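Local coordinates for formimidoylglutamase (PDB 3M1R) that catalyses the manganese-dependent hydrolysis of N-formimidoyl-L-glutamate to L-glutamate and formamide in histidine degradation, at the interface of chains A and B and the interface of chains A and C. Residues are numbered along the deposited sequence; one frame, centred on the assembly and turned at random. Chains: chain A/B/C, Formimidoylglutamase.

Contact 1: the interface of chains A and B. Residues chain A 4, 7, 10-11; chain B 32, 34, 43, 90-91, 110, 114.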
HETATM    1  N   MSE A   4     -28.617  12.454  28.879  1.00 91.68           N
HETATM    2  CA  MSE A   4     -28.599  11.692  27.637  1.00 86.83           C
HETATM    3  C   MSE A   4     -29.251  10.324  27.807  1.00 82.42           C
HETATM    4  O   MSE A   4     -29.581   9.661  26.829  1.00 78.46           O
HETATM    5  CB  MSE A   4     -27.166  11.538  27.120  1.00 85.47           C
HETATM    6  CG  MSE A   4     -26.730  12.612  26.130  1.00 89.67           C
HETATM    7 SE   MSE A   4     -26.634  14.407  26.878  0.55197.36          SE
HETATM    8  CE  MSE A   4     -28.533  14.846  26.889  1.00128.35           C
ATOM      9  N   TYR A   7     -31.882   9.099  25.627  1.00 56.76           N
ATOM     10  CA  TYR A   7     -31.539   8.684  24.259  1.00 54.60           C
ATOM     11  C   TYR A   7     -30.714   7.410  24.324  1.00 50.98           C
ATOM     12  O   TYR A   7     -29.497   7.444  24.139  1.00 52.67           O
ATOM     13  CB  TYR A   7     -30.756   9.782  23.509  1.00 52.71           C
ATOM     14  CG  TYR A   7     -31.483  11.110  23.477  1.00 62.04           C
ATOM     15  CD1 TYR A   7     -31.014  12.196  24.191  1.00 65.40           C
ATOM     16  CD2 TYR A   7     -32.658  11.264  22.756  1.00 67.51           C
ATOM     17  CE1 TYR A   7     -31.686  13.409  24.173  1.00 71.33           C
ATOM     18  CE2 TYR A   7     -33.333  12.471  22.720  1.00 67.85           C
ATOM     19  CZ  TYR A   7     -32.846  13.544  23.436  1.00 72.74           C
ATOM     20  OH  TYR A   7     -33.519  14.755  23.422  1.00 72.95           O
ATOM     21  N   LEU A  10     -27.984   6.531  21.715  1.00 58.10           N
ATOM     22  CA  LEU A  10     -27.023   7.563  21.359  1.00 56.79           C
ATOM     23  C   LEU A  10     -25.781   7.491  22.246  1.00 53.33           C
ATOM     24  O   LEU A  10     -25.866   7.603  23.462  1.00 61.04           O
ATOM     25  CB  LEU A  10     -27.678   8.929  21.463  1.00 57.92           C
ATOM     26  CG  LEU A  10     -26.874  10.148  21.042  1.00 56.12           C
ATOM     27  CD1 LEU A  10     -26.435  10.007  19.608  1.00 47.01           C
ATOM     28  CD2 LEU A  10     -27.743  11.380  21.235  1.00 55.17           C
ATOM     29  N   ARG A  11     -24.628   7.327  21.612  1.00 49.02           N
ATOM     30  CA  ARG A  11     -23.366   7.095  22.302  1.00 57.12           C
ATOM     31  C   ARG A  11     -22.366   8.191  21.993  1.00 57.06           C
ATOM     32  O   ARG A  11     -22.603   9.019  21.119  1.00 52.89           O
ATOM     33  CB  ARG A  11     -22.780   5.750  21.862  1.00 65.28           C
ATOM     34  CG  ARG A  11     -23.650   4.564  22.250  1.00 76.48           C
ATOM     35  CD  ARG A  11     -23.172   3.281  21.604  1.00 83.08           C
ATOM     36  NE  ARG A  11     -21.836   2.916  22.054  1.00 88.63           N
ATOM     37  CZ  ARG A  11     -21.582   2.247  23.173  1.00 94.55           C
ATOM     38  NH1 ARG A  11     -20.330   1.958  23.505  1.00 95.08           N
ATOM     39  NH2 ARG A  11     -22.580   1.869  23.961  1.00 98.15           N
TER
ATOM     40  N   TRP B  32     -21.815  17.272  22.668  1.00 58.29           N
ATOM     41  CA  TRP B  32     -23.152  17.639  23.140  1.00 56.64           C
ATOM     42  C   TRP B  32     -23.415  17.140  24.547  1.00 58.92           C
ATOM     43  O   TRP B  32     -23.169  15.978  24.868  1.00 57.62           O
ATOM     44  CB  TRP B  32     -24.222  17.089  22.202  1.00 52.08           C
ATOM     45  CG  TRP B  32     -25.625  17.507  22.537  1.00 47.84           C
ATOM     46  CD1 TRP B  32     -26.058  18.769  22.797  1.00 45.91           C
ATOM     47  CD2 TRP B  32     -26.791  16.658  22.597  1.00 47.33           C
ATOM     48  NE1 TRP B  32     -27.416  18.763  23.030  1.00 53.71           N
ATOM     49  CE2 TRP B  32     -27.889  17.486  22.907  1.00 47.23           C
ATOM     50  CE3 TRP B  32     -27.006  15.282  22.408  1.00 43.42           C
ATOM     51  CZ2 TRP B  32     -29.186  16.985  23.050  1.00 47.43           C
ATOM     52  CZ3 TRP B  32     -28.301  14.785  22.537  1.00 40.18           C
ATOM     53  CH2 TRP B  32     -29.371  15.637  22.865  1.00 49.25           C
ATOM     54  N   GLY B  34     -26.527  17.869  26.117  1.00 60.47           N
ATOM     55  CA  GLY B  34     -27.959  17.924  26.342  1.00 56.76           C
ATOM     56  C   GLY B  34     -28.547  19.320  26.283  1.00 59.37           C
ATOM     57  O   GLY B  34     -29.759  19.500  26.395  1.00 58.72           O
ATOM     58  N   ILE B  43     -24.243  14.334  13.745  1.00 40.34           N
ATOM     59  CA  ILE B  43     -24.554  13.034  14.328  1.00 37.67           C
ATOM     60  C   ILE B  43     -23.991  11.924  13.426  1.00 39.05           C
ATOM     61  O   ILE B  43     -24.107  11.991  12.191  1.00 39.37           O
ATOM     62  CB  ILE B  43     -26.081  12.868  14.605  1.00 38.92           C
ATOM     63  CG1 ILE B  43     -26.354  11.618  15.450  1.00 40.82           C
ATOM     64  CG2 ILE B  43     -26.880  12.877  13.312  1.00 33.95           C
ATOM     65  CD1 ILE B  43     -27.828  11.424  15.809  1.00 34.94           C
ATOM     66  N   LEU B  90     -23.316  15.492  18.400  1.00 39.16           N
ATOM     67  CA  LEU B  90     -24.276  14.817  19.262  1.00 44.45           C
ATOM     68  C   LEU B  90     -23.863  13.390  19.591  1.00 46.78           C
ATOM     69  O   LEU B  90     -24.421  12.789  20.492  1.00 45.50           O
ATOM     70  CB  LEU B  90     -25.673  14.820  18.637  1.00 41.63           C
ATOM     71  CG  LEU B  90     -26.270  16.170  18.248  1.00 43.22           C
ATOM     72  CD1 LEU B  90     -27.650  15.971  17.655  1.00 46.79           C
ATOM     73  CD2 LEU B  90     -26.350  17.085  19.448  1.00 39.47           C
ATOM     74  N   GLY B  91     -22.908  12.846  18.846  1.00 47.11           N
ATOM     75  CA  GLY B  91     -22.452  11.485  19.082  1.00 45.39           C
ATOM     76  C   GLY B  91     -22.785  10.540  17.939  1.00 46.59           C
ATOM     77  O   GLY B  91     -23.171  10.972  16.849  1.00 46.59           O
ATOM     78  N   THR B 110     -33.838   7.054  17.380  1.00 44.73           N
ATOM     79  CA  THR B 110     -32.988   8.127  17.894  1.00 47.27           C
ATOM     80  C   THR B 110     -33.226   9.438  17.148  1.00 50.48           C
ATOM     81  O   THR B 110     -33.372  10.490  17.769  1.00 52.99           O
ATOM     82  CB  THR B 110     -31.496   7.792  17.852  1.00 46.02           C
ATOM     83  OG1 THR B 110     -31.259   6.583  18.574  1.00 41.79           O
ATOM     84  CG2 THR B 110     -30.692   8.915  18.493  1.00 50.46           C
ATOM     85  N   LEU B 114     -34.847  13.038  18.852  1.00 41.99           N
ATOM     86  CA  LEU B 114     -34.034  14.251  18.813  1.00 47.12           C
ATOM     87  C   LEU B 114     -34.691  15.390  18.027  1.00 47.51           C
ATOM     88  O   LEU B 114     -34.698  16.537  18.480  1.00 42.97           O
ATOM     89  CB  LEU B 114     -32.664  13.948  18.212  1.00 47.79           C
ATOM     90  CG  LEU B 114     -31.692  13.071  18.997  1.00 47.44           C
ATOM     91  CD1 LEU B 114     -30.538  12.643  18.072  1.00 39.74           C
ATOM     92  CD2 LEU B 114     -31.180  13.796  20.240  1.00 45.72           C
TER
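A:Tyr7 lays its ring against B:Leu114, and B:Trp32 meets that ring from another direction; here the N-terminal arm of one arginase-family subunit lies on its neighbour. Carbon contacts carry the tight part, with no polar pair within bonding reach. Methyl CD2 of B:Leu114 sits over one face of the tyrosine, 3.7 Å from the ring centroid and offset toward the rim, an approach suited to a branched aliphatic residue on helix 100-117. The indole stands roughly perpendicular to the tyrosine, its benzo corner CH2 lying 3.5 Å from A:Tyr7 CE1. A:Leu10 has CG anti to its backbone N (chi1 -176°), which turns its two methyls down onto chain B. CD2 reaches the indole edge in plane, 3.7 Å from B:Trp32 CZ3, while CD1 lies 3.5 Å from the backbone O of B:Leu90. This leucine thus packs between indole edge and carbonyl, its CB approaching B:Thr110 CG2 more loosely, at 4.2 Å. An alanine in place of A:Tyr7 would probably leave B:Leu114 CD2 without its aromatic face and open a gap beside the indole corner. Packing is looser at the margins: selenomethionine A:Met4 is poorly ordered near B:Gly34, and A:Arg11 loses merely 6 Å² to chain B.

Contact 2: the interface of chains A and C. Residues chain A 49, 97-98; chain C 49-51, 53.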
ATOM      1  N   LYS A  49      11.864  14.390  14.939  1.00 52.85           N
ATOM      2  CA  LYS A  49      12.624  15.235  14.028  1.00 61.50           C
ATOM      3  C   LYS A  49      14.124  15.105  14.313  1.00 70.95           C
ATOM      4  O   LYS A  49      14.963  15.306  13.437  1.00 70.78           O
ATOM      5  CB  LYS A  49      12.171  16.696  14.138  1.00 58.24           C
ATOM      6  CG  LYS A  49      11.383  17.196  12.942  1.00 58.35           C
ATOM      7  CD  LYS A  49       9.899  17.371  13.222  1.00 54.42           C
ATOM      8  CE  LYS A  49       9.472  18.821  13.021  1.00 59.47           C
ATOM      9  NZ  LYS A  49       8.408  18.970  11.975  1.00 63.14           N
ATOM     10  N   VAL A  97       8.257  22.388  17.304  1.00 82.87           N
ATOM     11  CA  VAL A  97       8.143  21.902  15.936  1.00 83.27           C
ATOM     12  C   VAL A  97       9.437  22.136  15.146  1.00 77.74           C
ATOM     13  O   VAL A  97       9.698  21.473  14.133  1.00 75.03           O
ATOM     14  CB  VAL A  97       6.963  22.587  15.222  1.00 87.02           C
ATOM     15  CG1 VAL A  97       6.001  23.163  16.250  1.00 88.21           C
ATOM     16  CG2 VAL A  97       7.458  23.680  14.297  1.00 86.85           C
ATOM     17  N   THR A  98      10.256  23.054  15.650  1.00 73.42           N
ATOM     18  CA  THR A  98      11.376  23.610  14.908  1.00 79.22           C
ATOM     19  C   THR A  98      12.681  23.648  15.699  1.00 85.16           C
ATOM     20  O   THR A  98      13.773  23.560  15.129  1.00 91.36           O
ATOM     21  CB  THR A  98      11.035  25.039  14.472  1.00 80.43           C
ATOM     22  OG1 THR A  98      10.549  25.016  13.125  1.00 86.27           O
ATOM     23  CG2 THR A  98      12.253  25.953  14.586  1.00 81.49           C
TER
ATOM     24  N   LYS C  49      11.928  19.492   7.623  1.00 47.64           N
ATOM     25  CA  LYS C  49      11.708  19.394   9.067  1.00 57.11           C
ATOM     26  C   LYS C  49      11.064  20.652   9.645  1.00 62.54           C
ATOM     27  O   LYS C  49      10.611  20.655  10.790  1.00 63.52           O
ATOM     28  CB  LYS C  49      12.997  19.019   9.808  1.00 56.93           C
ATOM     29  CG  LYS C  49      13.175  17.511   9.937  1.00 60.98           C
ATOM     30  CD  LYS C  49      14.577  17.127  10.382  1.00 64.63           C
ATOM     31  CE  LYS C  49      14.769  15.622  10.301  1.00 64.08           C
ATOM     32  NZ  LYS C  49      16.185  15.204  10.510  1.00 67.11           N
ATOM     33  N   SER C  50      11.010  21.707   8.838  1.00 62.10           N
ATOM     34  CA  SER C  50      10.355  22.957   9.231  1.00 67.51           C
ATOM     35  C   SER C  50       8.839  22.848   9.105  1.00 63.37           C
ATOM     36  O   SER C  50       8.092  23.646   9.681  1.00 63.08           O
ATOM     37  CB  SER C  50      10.869  24.119   8.380  1.00 68.87           C
ATOM     38  OG  SER C  50      11.067  23.693   7.047  1.00 71.34           O
ATOM     39  N   SER C  51       8.398  21.837   8.363  1.00 62.06           N
ATOM     40  CA  SER C  51       6.974  21.591   8.165  1.00 61.21           C
ATOM     41  C   SER C  51       6.212  21.428   9.478  1.00 57.43           C
ATOM     42  O   SER C  51       6.625  20.690  10.378  1.00 58.21           O
ATOM     43  CB  SER C  51       6.745  20.363   7.268  1.00 63.03           C
ATOM     44  OG  SER C  51       7.227  20.575   5.952  1.00 59.45           O
ATOM     45  N   SER C  53       3.163  20.014   9.482  1.00 79.20           N
ATOM     46  CA  SER C  53       2.846  18.605   9.261  1.00 77.60           C
ATOM     47  C   SER C  53       4.102  17.748   9.324  1.00 73.69           C
ATOM     48  O   SER C  53       5.221  18.257   9.215  1.00 79.76           O
ATOM     49  CB  SER C  53       2.214  18.407   7.873  1.00 78.53           C
ATOM     50  OG  SER C  53       1.005  19.131   7.717  1.00 80.26           O
TER
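A:Lys49 and C:Lys49 lie alongside each other, running antiparallel, two equivalent lysines from loops of the arginase-family fold meeting near a two-fold axis. The contact may help join subunits in the deposited six-chain assembly. From CB, the A:Lys49 chain runs to CG, which packs 3.5 Å from CG of C:Lys49, methylene against methylene. CD then passes 4.1 Å from the backbone O of C:Lys49. Beyond CG the chain bends through nearly eclipsed torsions (chi3 119°), a strained course whose detail is doubtful. It carries CE onward to NZ, which ends between two backbone acceptors, with weak hydrogen bonds to C:Lys49 O at 3.0 Å and to C:Ser51 O at 2.9 Å. A lysine suits this place because its long aliphatic stem can pack while its amino tip reaches the partner's carbonyls. Like charges would be expected to repel, but the opposed course carries the two amino groups to opposite ends of the contact, which probably eases that cost. C:Lys49 behaves differently from its mate: extended beyond CG, it sends CD past A:Lys49 O at 3.6 Å, and its NZ makes a weak hydrogen bond of 3.2 Å to that same carbonyl oxygen.

Contact 3: the interface of chains A and B. Residues chain A 32, 90, 113-114, 117-118; chain B 7, 10.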
ATOM      1  N   TRP A  32      -4.994  12.204  33.337  1.00 59.77           N
ATOM      2  CA  TRP A  32      -4.465  12.669  34.618  1.00 57.51           C
ATOM      3  C   TRP A  32      -4.895  14.099  34.909  1.00 65.30           C
ATOM      4  O   TRP A  32      -4.920  14.938  34.006  1.00 67.76           O
ATOM      5  CB  TRP A  32      -2.937  12.587  34.610  1.00 54.43           C
ATOM      6  CG  TRP A  32      -2.276  13.055  35.873  1.00 57.22           C
ATOM      7  CD1 TRP A  32      -2.516  12.601  37.132  1.00 53.20           C
ATOM      8  CD2 TRP A  32      -1.248  14.053  35.996  1.00 56.38           C
ATOM      9  NE1 TRP A  32      -1.713  13.255  38.030  1.00 55.93           N
ATOM     10  CE2 TRP A  32      -0.926  14.152  37.367  1.00 55.42           C
ATOM     11  CE3 TRP A  32      -0.578  14.877  35.088  1.00 53.38           C
ATOM     12  CZ2 TRP A  32       0.038  15.035  37.849  1.00 58.17           C
ATOM     13  CZ3 TRP A  32       0.384  15.756  35.565  1.00 56.66           C
ATOM     14  CH2 TRP A  32       0.684  15.828  36.935  1.00 58.18           C
ATOM     15  N   LEU A  90      -0.414  10.901  31.857  1.00 48.17           N
ATOM     16  CA  LEU A  90      -0.012  12.275  32.116  1.00 45.67           C
ATOM     17  C   LEU A  90      -0.061  13.177  30.868  1.00 46.67           C
ATOM     18  O   LEU A  90      -0.079  14.400  30.982  1.00 51.94           O
ATOM     19  CB  LEU A  90       1.394  12.307  32.737  1.00 46.22           C
ATOM     20  CG  LEU A  90       1.611  11.904  34.204  1.00 55.23           C
ATOM     21  CD1 LEU A  90       0.718  10.776  34.645  1.00 51.37           C
ATOM     22  CD2 LEU A  90       3.070  11.569  34.479  1.00 57.38           C
ATOM     23  N   ALA A 113      10.692  17.716  36.949  1.00 60.92           N
ATOM     24  CA  ALA A 113       9.663  18.298  37.805  1.00 66.27           C
ATOM     25  C   ALA A 113       8.670  17.251  38.278  1.00 66.84           C
ATOM     26  O   ALA A 113       8.224  17.282  39.426  1.00 69.32           O
ATOM     27  CB  ALA A 113       8.942  19.438  37.089  1.00 67.12           C
ATOM     28  N   LEU A 114       8.326  16.321  37.391  1.00 53.85           N
ATOM     29  CA  LEU A 114       7.399  15.248  37.735  1.00 57.25           C
ATOM     30  C   LEU A 114       8.026  14.254  38.711  1.00 60.95           C
ATOM     31  O   LEU A 114       7.384  13.829  39.675  1.00 66.55           O
ATOM     32  CB  LEU A 114       6.904  14.512  36.474  1.00 50.79           C
ATOM     33  CG  LEU A 114       6.038  15.358  35.531  1.00 52.88           C
ATOM     34  CD1 LEU A 114       5.826  14.661  34.196  1.00 50.97           C
ATOM     35  CD2 LEU A 114       4.703  15.704  36.190  1.00 51.53           C
ATOM     36  N   ASP A 117       8.336  16.096  42.148  1.00 68.37           N
ATOM     37  CA  ASP A 117       7.008  16.242  42.739  1.00 65.67           C
ATOM     38  C   ASP A 117       6.222  14.939  42.967  1.00 65.01           C
ATOM     39  O   ASP A 117       5.308  14.924  43.776  1.00 67.98           O
ATOM     40  CB  ASP A 117       6.168  17.176  41.864  1.00 67.01           C
ATOM     41  CG  ASP A 117       6.841  18.518  41.626  1.00 72.84           C
ATOM     42  OD1 ASP A 117       7.884  18.791  42.258  1.00 76.93           O
ATOM     43  OD2 ASP A 117       6.327  19.301  40.805  1.00 71.33           O
ATOM     44  N   HIS A 118       6.531  13.869  42.235  1.00 55.41           N
ATOM     45  CA  HIS A 118       5.809  12.604  42.423  1.00 58.56           C
ATOM     46  C   HIS A 118       6.764  11.429  42.549  1.00 63.46           C
ATOM     47  O   HIS A 118       6.931  10.647  41.596  1.00 63.89           O
ATOM     48  CB  HIS A 118       4.829  12.342  41.278  1.00 58.67           C
ATOM     49  CG  HIS A 118       3.842  13.447  41.058  1.00 59.32           C
ATOM     50  ND1 HIS A 118       4.149  14.589  40.349  1.00 63.19           N
ATOM     51  CD2 HIS A 118       2.550  13.576  41.439  1.00 67.25           C
ATOM     52  CE1 HIS A 118       3.088  15.376  40.302  1.00 68.55           C
ATOM     53  NE2 HIS A 118       2.105  14.788  40.964  1.00 71.29           N
TER
ATOM     54  N   TYR B   7       4.035  22.403  35.053  1.00 78.47           N
ATOM     55  CA  TYR B   7       4.183  21.526  33.891  1.00 67.46           C
ATOM     56  C   TYR B   7       3.814  22.275  32.617  1.00 62.03           C
ATOM     57  O   TYR B   7       2.976  21.822  31.826  1.00 53.04           O
ATOM     58  CB  TYR B   7       3.367  20.237  34.086  1.00 59.15           C
ATOM     59  CG  TYR B   7       3.611  19.646  35.455  1.00 56.28           C
ATOM     60  CD1 TYR B   7       2.558  19.271  36.282  1.00 55.97           C
ATOM     61  CD2 TYR B   7       4.903  19.523  35.945  1.00 51.91           C
ATOM     62  CE1 TYR B   7       2.795  18.761  37.550  1.00 51.90           C
ATOM     63  CE2 TYR B   7       5.150  19.015  37.209  1.00 57.05           C
ATOM     64  CZ  TYR B   7       4.097  18.632  38.003  1.00 55.14           C
ATOM     65  OH  TYR B   7       4.355  18.139  39.264  1.00 56.32           O
ATOM     66  N   LEU B  10       4.083  20.293  29.684  1.00 55.59           N
ATOM     67  CA  LEU B  10       3.253  19.097  29.635  1.00 56.10           C
ATOM     68  C   LEU B  10       1.903  19.462  29.040  1.00 59.10           C
ATOM     69  O   LEU B  10       1.357  20.515  29.337  1.00 71.83           O
ATOM     70  CB  LEU B  10       3.107  18.458  31.021  1.00 60.55           C
ATOM     71  CG  LEU B  10       2.472  17.064  31.103  1.00 63.63           C
ATOM     72  CD1 LEU B  10       3.232  16.065  30.250  1.00 63.50           C
ATOM     73  CD2 LEU B  10       2.412  16.589  32.546  1.00 65.66           C
TER
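With CG anti to its carbonyl carbon (chi1 -47°), B:Tyr7 has CG beside the backbone N and its ring projects into chain A, while A:Asp117, also with CG anti to the carbonyl carbon (chi1 -55°), swings its carboxylate to meet the phenol. The two side chains reach tip to tip, carboxylate and ring planes 47° apart. The tyrosine hydroxyl OH donates a 2.8 Å hydrogen bond to A:Asp117 OD2, which accepts through its anti lone pair, the one directed away from the other carboxylate oxygen. Tyrosine suits this position because its ring can pack while its hydroxyl serves a polar partner, and the bond would help fix the ring's direction. A:Leu114 CD2 covers one face of that ring, 3.6 Å from the centroid, and A:Ala113 brings its small CB to the ring edge in plane, 3.8 Å from CE2. A:Trp32 comes in crosswise, with B:Tyr7 CE1 at the indole edge, 3.7 Å from CH2. Next to it, B:Leu10 CD2 lies 3.7 Å from A:Trp32 CZ3, while A:Leu90 CG backs one indole face from within chain A. A:His118 turns its CE1 toward the tyrosine OH, at 3.2 Å, and its ND1 gives a weak hydrogen bond to A:Leu114 O. The receiving surface comprises the C-terminal end of helix 100-117, the A:Trp32 loop and strand 87-93; the guests come from the N-terminal arm of chain B, B:Leu10 lying in strand 10-11.

Contacts 1 and 3 are twin regions of one two-fold interface: the arm of A lies on B in one and that of B on A in the other, their C-alpha centres about 35 Å apart. Both use residues 7 and 10 of the arm and residues 32, 90 and 114 of the receiving subunit, so the two subunits exchange arms reciprocally. Contact 2 belongs to a different two-fold interface, its C-alpha centre about 39 Å from that of contact 1 and 26 Å from that of contact 3. Chain A thus engages different neighbours through separate surfaces, an arrangement that could link pairs of subunits into the deposited hexamer.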